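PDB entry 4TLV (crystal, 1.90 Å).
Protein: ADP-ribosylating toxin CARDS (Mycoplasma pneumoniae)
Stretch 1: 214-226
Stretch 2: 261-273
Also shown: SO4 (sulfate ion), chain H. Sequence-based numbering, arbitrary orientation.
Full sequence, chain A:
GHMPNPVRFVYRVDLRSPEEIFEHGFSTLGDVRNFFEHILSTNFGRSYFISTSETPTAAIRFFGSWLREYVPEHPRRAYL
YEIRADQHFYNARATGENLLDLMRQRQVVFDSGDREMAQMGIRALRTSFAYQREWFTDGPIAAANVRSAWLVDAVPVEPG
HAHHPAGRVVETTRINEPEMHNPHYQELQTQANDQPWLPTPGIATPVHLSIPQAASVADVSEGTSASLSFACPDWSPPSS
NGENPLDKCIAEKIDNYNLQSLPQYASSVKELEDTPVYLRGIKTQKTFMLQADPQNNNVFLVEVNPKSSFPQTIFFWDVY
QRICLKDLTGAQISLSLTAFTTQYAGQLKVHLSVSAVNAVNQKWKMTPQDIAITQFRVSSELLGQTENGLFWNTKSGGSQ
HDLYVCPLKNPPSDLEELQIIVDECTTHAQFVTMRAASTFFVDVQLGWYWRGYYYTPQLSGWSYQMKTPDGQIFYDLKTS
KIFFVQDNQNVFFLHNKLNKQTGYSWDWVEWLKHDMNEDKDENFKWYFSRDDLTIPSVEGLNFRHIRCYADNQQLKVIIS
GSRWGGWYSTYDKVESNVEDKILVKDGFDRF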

ATOM      1  N   ALA A 214      11.491 -18.102  12.591  1.00 21.55           N
ATOM      2  CA  ALA A 214      11.438 -18.412  11.160  1.00 22.16           C
ATOM      3  C   ALA A 214      10.155 -17.941  10.476  1.00 17.96           C
ATOM      4  O   ALA A 214       9.132 -17.692  11.131  1.00 17.12           O
ATOM      5  CB  ALA A 214      11.629 -19.897  10.936  1.00 21.45           C
ATOM      6  N   ALA A 215      10.218 -17.858   9.149  1.00 16.93           N
ATOM      7  CA  ALA A 215       9.099 -17.394   8.324  1.00 17.47           C
ATOM      8  C   ALA A 215       8.955 -18.250   7.078  1.00 17.37           C
ATOM      9  O   ALA A 215       9.887 -18.953   6.688  1.00 20.13           O
ATOM     10  CB  ALA A 215       9.291 -15.932   7.937  1.00 17.38           C
ATOM     11  N   SER A 216       7.771 -18.214   6.476  1.00 15.21           N
ATOM     12  CA  SER A 216       7.530 -18.846   5.191  1.00 15.21           C
ATOM     13  C   SER A 216       6.910 -17.783   4.279  1.00 16.00           C
ATOM     14  O   SER A 216       6.147 -16.933   4.735  1.00 12.76           O
ATOM     15  CB  SER A 216       6.607 -20.055   5.327  1.00 18.31           C
ATOM     16  OG  SER A 216       7.229 -21.090   6.078  1.00 17.93           O
ATOM     17  N   VAL A 217       7.285 -17.816   3.005  1.00 14.32           N
ATOM     18  CA  VAL A 217       6.881 -16.790   2.058  1.00 14.79           C
ATOM     19  C   VAL A 217       6.520 -17.475   0.766  1.00 15.04           C
ATOM     20  O   VAL A 217       7.296 -18.292   0.256  1.00 15.55           O
ATOM     21  CB  VAL A 217       8.045 -15.821   1.723  1.00 18.32           C
ATOM     22  CG1 VAL A 217       7.558 -14.701   0.802  1.00 16.47           C
ATOM     23  CG2 VAL A 217       8.662 -15.246   2.979  1.00 18.18           C
ATOM     24  N   ALA A 218       5.350 -17.152   0.231  1.00 12.25           N
ATOM     25  CA  ALA A 218       5.016 -17.605  -1.106  1.00 13.84           C
ATOM     26  C   ALA A 218       5.537 -16.595  -2.145  1.00 13.04           C
ATOM     27  O   ALA A 218       5.282 -15.390  -2.042  1.00 12.79           O
ATOM     28  CB  ALA A 218       3.511 -17.802  -1.240  1.00 13.24           C
ATOM     29  N   ASP A 219       6.268 -17.093  -3.136  1.00 12.14           N
ATOM     30  CA  ASP A 219       6.749 -16.267  -4.248  1.00 12.47           C
ATOM     31  C   ASP A 219       5.625 -16.184  -5.286  1.00 11.49           C
ATOM     32  O   ASP A 219       5.284 -17.192  -5.914  1.00 11.55           O
ATOM     33  CB  ASP A 219       7.993 -16.918  -4.861  1.00 10.30           C
ATOM     34  CG  ASP A 219       8.575 -16.128  -6.001  1.00 13.10           C
ATOM     35  OD1 ASP A 219       7.870 -15.266  -6.570  1.00 12.96           O
ATOM     36  OD2 ASP A 219       9.761 -16.367  -6.326  1.00 14.47           O
ATOM     37  N   VAL A 220       5.049 -14.996  -5.476  1.00 12.43           N
ATOM     38  CA  VAL A 220       3.927 -14.865  -6.410  1.00 12.99           C
ATOM     39  C   VAL A 220       4.262 -14.056  -7.668  1.00  9.92           C
ATOM     40  O   VAL A 220       3.388 -13.406  -8.248  1.00 10.76           O
ATOM     41  CB  VAL A 220       2.637 -14.346  -5.713  1.00 11.82           C
ATOM     42  CG1 VAL A 220       2.111 -15.398  -4.738  1.00 11.99           C
ATOM     43  CG2 VAL A 220       2.896 -12.989  -5.002  1.00  8.93           C
ATOM     44  N   SER A 221       5.537 -14.120  -8.058  1.00 10.39           N
ATOM     45  CA  SER A 221       6.066 -13.583  -9.316  1.00 11.26           C
ATOM     46  C   SER A 221       6.511 -12.134  -9.218  1.00 11.22           C
ATOM     47  O   SER A 221       6.030 -11.377  -8.376  1.00 11.98           O
ATOM     48  CB  SER A 221       5.090 -13.749 -10.487  1.00 14.18           C
ATOM     49  OG  SER A 221       4.613 -15.080 -10.576  1.00 14.60           O
ATOM     50  N   GLU A 222       7.456 -11.781 -10.081  1.00 11.13           N
ATOM     51  CA  GLU A 222       7.994 -10.432 -10.161  1.00 10.20           C
ATOM     52  C   GLU A 222       8.500  -9.916  -8.819  1.00 10.93           C
ATOM     53  O   GLU A 222       8.386  -8.731  -8.511  1.00 10.46           O
ATOM     54  CB  GLU A 222       6.971  -9.485 -10.769  1.00 12.08           C
ATOM     55  CG  GLU A 222       6.795  -9.752 -12.248  1.00 15.04           C
ATOM     56  CD  GLU A 222       5.759  -8.856 -12.873  1.00 15.47           C
ATOM     57  OE1 GLU A 222       4.597  -8.875 -12.406  1.00 15.12           O
ATOM     58  OE2 GLU A 222       6.125  -8.141 -13.823  1.00 17.96           O
ATOM     59  N   GLY A 223       9.083 -10.820  -8.046  1.00 10.85           N
ATOM     60  CA  GLY A 223       9.732 -10.442  -6.798  1.00 10.18           C
ATOM     61  C   GLY A 223       8.779 -10.312  -5.624  1.00  9.80           C
ATOM     62  O   GLY A 223       9.202  -9.997  -4.505  1.00 10.44           O
ATOM     63  N   THR A 224       7.501 -10.550  -5.874  1.00  9.32           N
ATOM     64  CA  THR A 224       6.456 -10.278  -4.887  1.00  9.94           C
ATOM     65  C   THR A 224       6.329 -11.406  -3.868  1.00 11.57           C
ATOM     66  O   THR A 224       6.312 -12.570  -4.243  1.00 13.10           O
ATOM     67  CB  THR A 224       5.098 -10.049  -5.600  1.00 11.54           C
ATOM     68  OG1 THR A 224       5.256  -8.988  -6.541  1.00 10.59           O
ATOM     69  CG2 THR A 224       3.995  -9.684  -4.615  1.00  9.07           C
ATOM     70  N   SER A 225       6.273 -11.047  -2.584  1.00 12.41           N
ATOM     71  CA  SER A 225       6.057 -12.004  -1.500  1.00 13.26           C
ATOM     72  C   SER A 225       4.589 -12.007  -1.096  1.00 10.83           C
ATOM     73  O   SER A 225       3.966 -10.950  -1.053  1.00 11.76           O
ATOM     74  CB  SER A 225       6.876 -11.595  -0.263  1.00 12.30           C
ATOM     75  OG  SER A 225       8.226 -11.359  -0.590  1.00 14.75           O
ATOM     76  N   ALA A 226       4.043 -13.185  -0.792  1.00  9.84           N
ATOM     77  CA  ALA A 226       2.691 -13.301  -0.246  1.00  9.32           C
ATOM     78  C   ALA A 226       2.764 -14.141   1.024  1.00 11.53           C
ATOM     79  O   ALA A 226       3.582 -15.056   1.110  1.00 12.18           O
ATOM     80  CB  ALA A 226       1.735 -13.963  -1.268  1.00  8.73           C
ATOM     81  N   SER A 261      17.302 -13.942   7.845  1.00 19.93           N
ATOM     82  CA  SER A 261      17.630 -14.286   6.459  1.00 19.72           C
ATOM     83  C   SER A 261      16.552 -13.873   5.451  1.00 22.92           C
ATOM     84  O   SER A 261      16.728 -14.037   4.244  1.00 19.71           O
ATOM     85  CB  SER A 261      17.821 -15.792   6.335  1.00 18.10           C
ATOM     86  OG  SER A 261      18.927 -16.226   7.098  1.00 23.41           O
ATOM     87  N   LEU A 262      15.434 -13.360   5.955  1.00 18.09           N
ATOM     88  CA  LEU A 262      14.262 -13.054   5.136  1.00 20.87           C
ATOM     89  C   LEU A 262      14.598 -11.962   4.116  1.00 19.94           C
ATOM     90  O   LEU A 262      14.986 -10.859   4.495  1.00 22.96           O
ATOM     91  CB  LEU A 262      13.110 -12.622   6.071  1.00 21.58           C
ATOM     92  CG  LEU A 262      11.679 -12.459   5.574  1.00 26.65           C
ATOM     93  CD1 LEU A 262      11.187 -13.702   4.848  1.00 22.22           C
ATOM     94  CD2 LEU A 262      10.779 -12.123   6.771  1.00 24.26           C
ATOM     95  N   PRO A 263      14.487 -12.273   2.812  1.00 18.16           N
ATOM     96  CA  PRO A 263      14.865 -11.273   1.800  1.00 19.34           C
ATOM     97  C   PRO A 263      13.714 -10.321   1.481  1.00 18.72           C
ATOM     98  O   PRO A 263      12.554 -10.700   1.597  1.00 15.89           O
ATOM     99  CB  PRO A 263      15.162 -12.131   0.566  1.00 17.91           C
ATOM    100  CG  PRO A 263      14.233 -13.307   0.719  1.00 18.88           C
ATOM    101  CD  PRO A 263      14.178 -13.583   2.209  1.00 18.38           C
ATOM    102  N   GLN A 264      14.048  -9.116   1.040  1.00 17.59           N
ATOM    103  CA  GLN A 264      13.037  -8.149   0.615  1.00 20.47           C
ATOM    104  C   GLN A 264      12.284  -8.635  -0.632  1.00 18.92           C
ATOM    105  O   GLN A 264      11.082  -8.408  -0.762  1.00 18.96           O
ATOM    106  CB  GLN A 264      13.703  -6.818   0.301  1.00 19.70           C
ATOM    107  CG  GLN A 264      12.741  -5.781  -0.227  1.00 25.93           C
ATOM    108  CD  GLN A 264      13.003  -4.420   0.367  1.00 38.23           C
ATOM    109  OE1 GLN A 264      14.010  -3.770   0.056  1.00 41.91           O
ATOM    110  NE2 GLN A 264      12.105  -3.980   1.241  1.00 31.80           N
ATOM    111  N   TYR A 265      12.997  -9.281  -1.550  1.00 15.12           N
ATOM    112  CA  TYR A 265      12.377  -9.764  -2.795  1.00 13.49           C
ATOM    113  C   TYR A 265      12.449 -11.276  -2.928  1.00 14.38           C
ATOM    114  O   TYR A 265      13.370 -11.898  -2.416  1.00 16.71           O
ATOM    115  CB  TYR A 265      13.031  -9.098  -4.016  1.00 13.34           C
ATOM    116  CG  TYR A 265      12.874  -7.611  -3.975  1.00 14.30           C
ATOM    117  CD1 TYR A 265      11.633  -7.027  -4.160  1.00 17.02           C
ATOM    118  CD2 TYR A 265      13.956  -6.783  -3.723  1.00 18.30           C
ATOM    119  CE1 TYR A 265      11.467  -5.657  -4.092  1.00 17.49           C
ATOM    120  CE2 TYR A 265      13.800  -5.401  -3.659  1.00 19.51           C
ATOM    121  CZ  TYR A 265      12.551  -4.848  -3.846  1.00 23.59           C
ATOM    122  OH  TYR A 265      12.375  -3.478  -3.789  1.00 24.03           O
ATOM    123  N   ALA A 266      11.479 -11.856  -3.634  1.00 11.16           N
ATOM    124  CA  ALA A 266      11.499 -13.282  -3.961  1.00 14.43           C
ATOM    125  C   ALA A 266      12.393 -13.549  -5.191  1.00 14.66           C
ATOM    126  O   ALA A 266      12.743 -12.606  -5.916  1.00 13.90           O
ATOM    127  CB  ALA A 266      10.075 -13.766  -4.216  1.00 13.55           C
ATOM    128  N   SER A 267      12.766 -14.819  -5.416  1.00 14.26           N
ATOM    129  CA  SER A 267      13.621 -15.210  -6.553  1.00 15.85           C
ATOM    130  C   SER A 267      13.088 -14.706  -7.886  1.00 14.63           C
ATOM    131  O   SER A 267      13.863 -14.398  -8.798  1.00 16.92           O
ATOM    132  CB  SER A 267      13.738 -16.745  -6.658  1.00 21.18           C
ATOM    133  OG  SER A 267      14.334 -17.312  -5.506  1.00 23.58           O
ATOM    134  N   SER A 268      11.763 -14.635  -7.992  1.00 13.81           N
ATOM    135  CA  SER A 268      11.094 -14.257  -9.237  1.00 14.24           C
ATOM    136  C   SER A 268      11.381 -12.822  -9.638  1.00 13.24           C
ATOM    137  O   SER A 268      10.966 -12.373 -10.717  1.00 12.81           O
ATOM    138  CB  SER A 268       9.571 -14.475  -9.123  1.00 12.38           C
ATOM    139  OG  SER A 268       9.049 -13.686  -8.053  1.00 13.71           O
ATOM    140  N   VAL A 269      12.089 -12.090  -8.779  1.00 11.20           N
ATOM    141  CA  VAL A 269      12.509 -10.743  -9.121  1.00 11.28           C
ATOM    142  C   VAL A 269      13.357 -10.778 -10.413  1.00 13.41           C
ATOM    143  O   VAL A 269      13.452  -9.783 -11.132  1.00 12.84           O
ATOM    144  CB  VAL A 269      13.266 -10.058  -7.931  1.00 14.73           C
ATOM    145  CG1 VAL A 269      14.685 -10.567  -7.833  1.00 12.33           C
ATOM    146  CG2 VAL A 269      13.262  -8.533  -8.049  1.00 16.50           C
ATOM    147  N   LYS A 270      13.926 -11.935 -10.740  1.00 14.44           N
ATOM    148  CA  LYS A 270      14.712 -12.055 -11.973  1.00 12.32           C
ATOM    149  C   LYS A 270      13.852 -11.964 -13.243  1.00 13.43           C
ATOM    150  O   LYS A 270      14.376 -11.842 -14.336  1.00 11.89           O
ATOM    151  CB  LYS A 270      15.497 -13.355 -11.993  1.00 14.25           C
ATOM    152  CG  LYS A 270      14.663 -14.592 -12.150  1.00 16.93           C
ATOM    153  CD  LYS A 270      15.556 -15.819 -12.275  1.00 20.34           C
ATOM    154  CE  LYS A 270      14.732 -17.089 -12.245  1.00 21.23           C
ATOM    155  NZ  LYS A 270      15.648 -18.276 -12.341  1.00 23.83           N
ATOM    156  N   GLU A 271      12.534 -12.045 -13.085  1.00 13.02           N
ATOM    157  CA  GLU A 271      11.615 -11.887 -14.206  1.00 13.09           C
ATOM    158  C   GLU A 271      11.511 -10.447 -14.715  1.00 12.15           C
ATOM    159  O   GLU A 271      10.967 -10.222 -15.803  1.00 13.87           O
ATOM    160  CB  GLU A 271      10.202 -12.373 -13.809  1.00 14.30           C
ATOM    161  CG  GLU A 271      10.121 -13.865 -13.516  1.00 14.33           C
ATOM    162  CD  GLU A 271       8.886 -14.289 -12.729  1.00 14.51           C
ATOM    163  OE1 GLU A 271       8.158 -13.420 -12.208  1.00 11.79           O
ATOM    164  OE2 GLU A 271       8.642 -15.516 -12.626  1.00 15.12           O
ATOM    165  N   LEU A 272      11.961  -9.465 -13.928  1.00 10.03           N
ATOM    166  CA  LEU A 272      11.654  -8.064 -14.258  1.00 11.98           C
ATOM    167  C   LEU A 272      12.385  -7.601 -15.508  1.00 15.59           C
ATOM    168  O   LEU A 272      13.558  -7.902 -15.676  1.00 12.24           O
ATOM    169  CB  LEU A 272      11.996  -7.120 -13.094  1.00 12.48           C
ATOM    170  CG  LEU A 272      11.299  -7.438 -11.760  1.00 13.65           C
ATOM    171  CD1 LEU A 272      11.650  -6.388 -10.725  1.00 16.18           C
ATOM    172  CD2 LEU A 272       9.795  -7.525 -11.947  1.00 12.19           C
ATOM    173  N   GLU A 273      11.682  -6.861 -16.363  1.00 14.91           N
ATOM    174  CA  GLU A 273      12.255  -6.271 -17.569  1.00 17.55           C
ATOM    175  C   GLU A 273      11.789  -4.834 -17.652  1.00 16.41           C
ATOM    176  O   GLU A 273      10.722  -4.498 -17.148  1.00 15.30           O
ATOM    177  CB  GLU A 273      11.756  -6.997 -18.834  1.00 17.16           C
ATOM    178  CG  GLU A 273      12.068  -8.478 -18.879  1.00 20.52           C
ATOM    179  CD  GLU A 273      11.152  -9.261 -19.831  1.00 26.16           C
ATOM    180  OE1 GLU A 273      10.102  -8.723 -20.295  1.00 27.94           O
ATOM    181  OE2 GLU A 273      11.482 -10.433 -20.094  1.00 32.56           O
TER
HETATM  182  S   SO4 H 602      14.869 -20.606  -7.031  0.63 35.45           S
HETATM  183  O1  SO4 H 602      13.585 -21.180  -6.647  0.63 37.15           O
HETATM  184  O2  SO4 H 602      15.341 -19.717  -5.972  0.63 30.03           O
HETATM  185  O3  SO4 H 602      14.711 -19.887  -8.294  0.63 30.96           O
HETATM  186  O4  SO4 H 602      15.843 -21.682  -7.209  0.63 35.74           O
HETATM  187  O   HOH W   1      11.601 -17.226  -4.108  1.00 25.90           O
HETATM  188  O   HOH W   2       8.725  -9.074  -1.961  1.00 15.22           O
HETATM  189  O   HOH W   3      10.557 -12.591   0.436  1.00 20.16           O

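The hydroxyl of S268 lies at the hub of the contact, giving its proton to D219 in a very short hydrogen bond (OG to OD1, 2.5 Å) and accepting one from the backbone of G223 (G223 N to S268 OG, 2.9 Å). S268 points toward stretch 1 with chi1 in the p well, and D219, ending a strand with chi1 t, reaches across to meet it. Both carboxylate oxygens of D219 are used: OD2 takes the amide S268 N at 3.1 Å, while OD1 also accepts S221 N at 3.0 Å, tying the carboxylate to the start of its own turn. A short residue suits position 266, since A266 CB packs 3.3 Å from D219 CG.

The type I' turn S221 to T224 presents its backbone to the 3-10 segment 267-271. E222 N donates to E271 OE1 (2.8 Å, 162°), so a buried carboxylate answers a buried amide, and E222 CB rests 3.6 Å from L272 CD2. G223, whose CA comes within 3.6 Å of V269 CA, has a positive phi (83°) that favours glycine; an ideal CB there would stand only 3.0 Å from V269 CG2. Its carbonyl receives A266 N nearly in line (A266 N to G223 O, 3.1 Å, 175°) and lies at the edge of the Y265 ring.

Water extends these links. Water 2 donates to G223 O and Q264 O and accepts from S225 OG, each at 2.7 Å; water 3 donates to S225 OG (2.8 Å) and P263 O (3.0 Å). Water 1 joins D219 OD2 to S267 N, both at 3.0 Å. On the exposed side, S267 OG donates to sulfate O2 (2.6 Å), an ion probably from the crystallisation liquor.

Farther along the strand the contact turns apolar: L262 CD1 meets V217 CG2 at 3.5 Å, and L262 CD2 approaches A215 CB at 4.3 Å. In all, 564 Å² is buried.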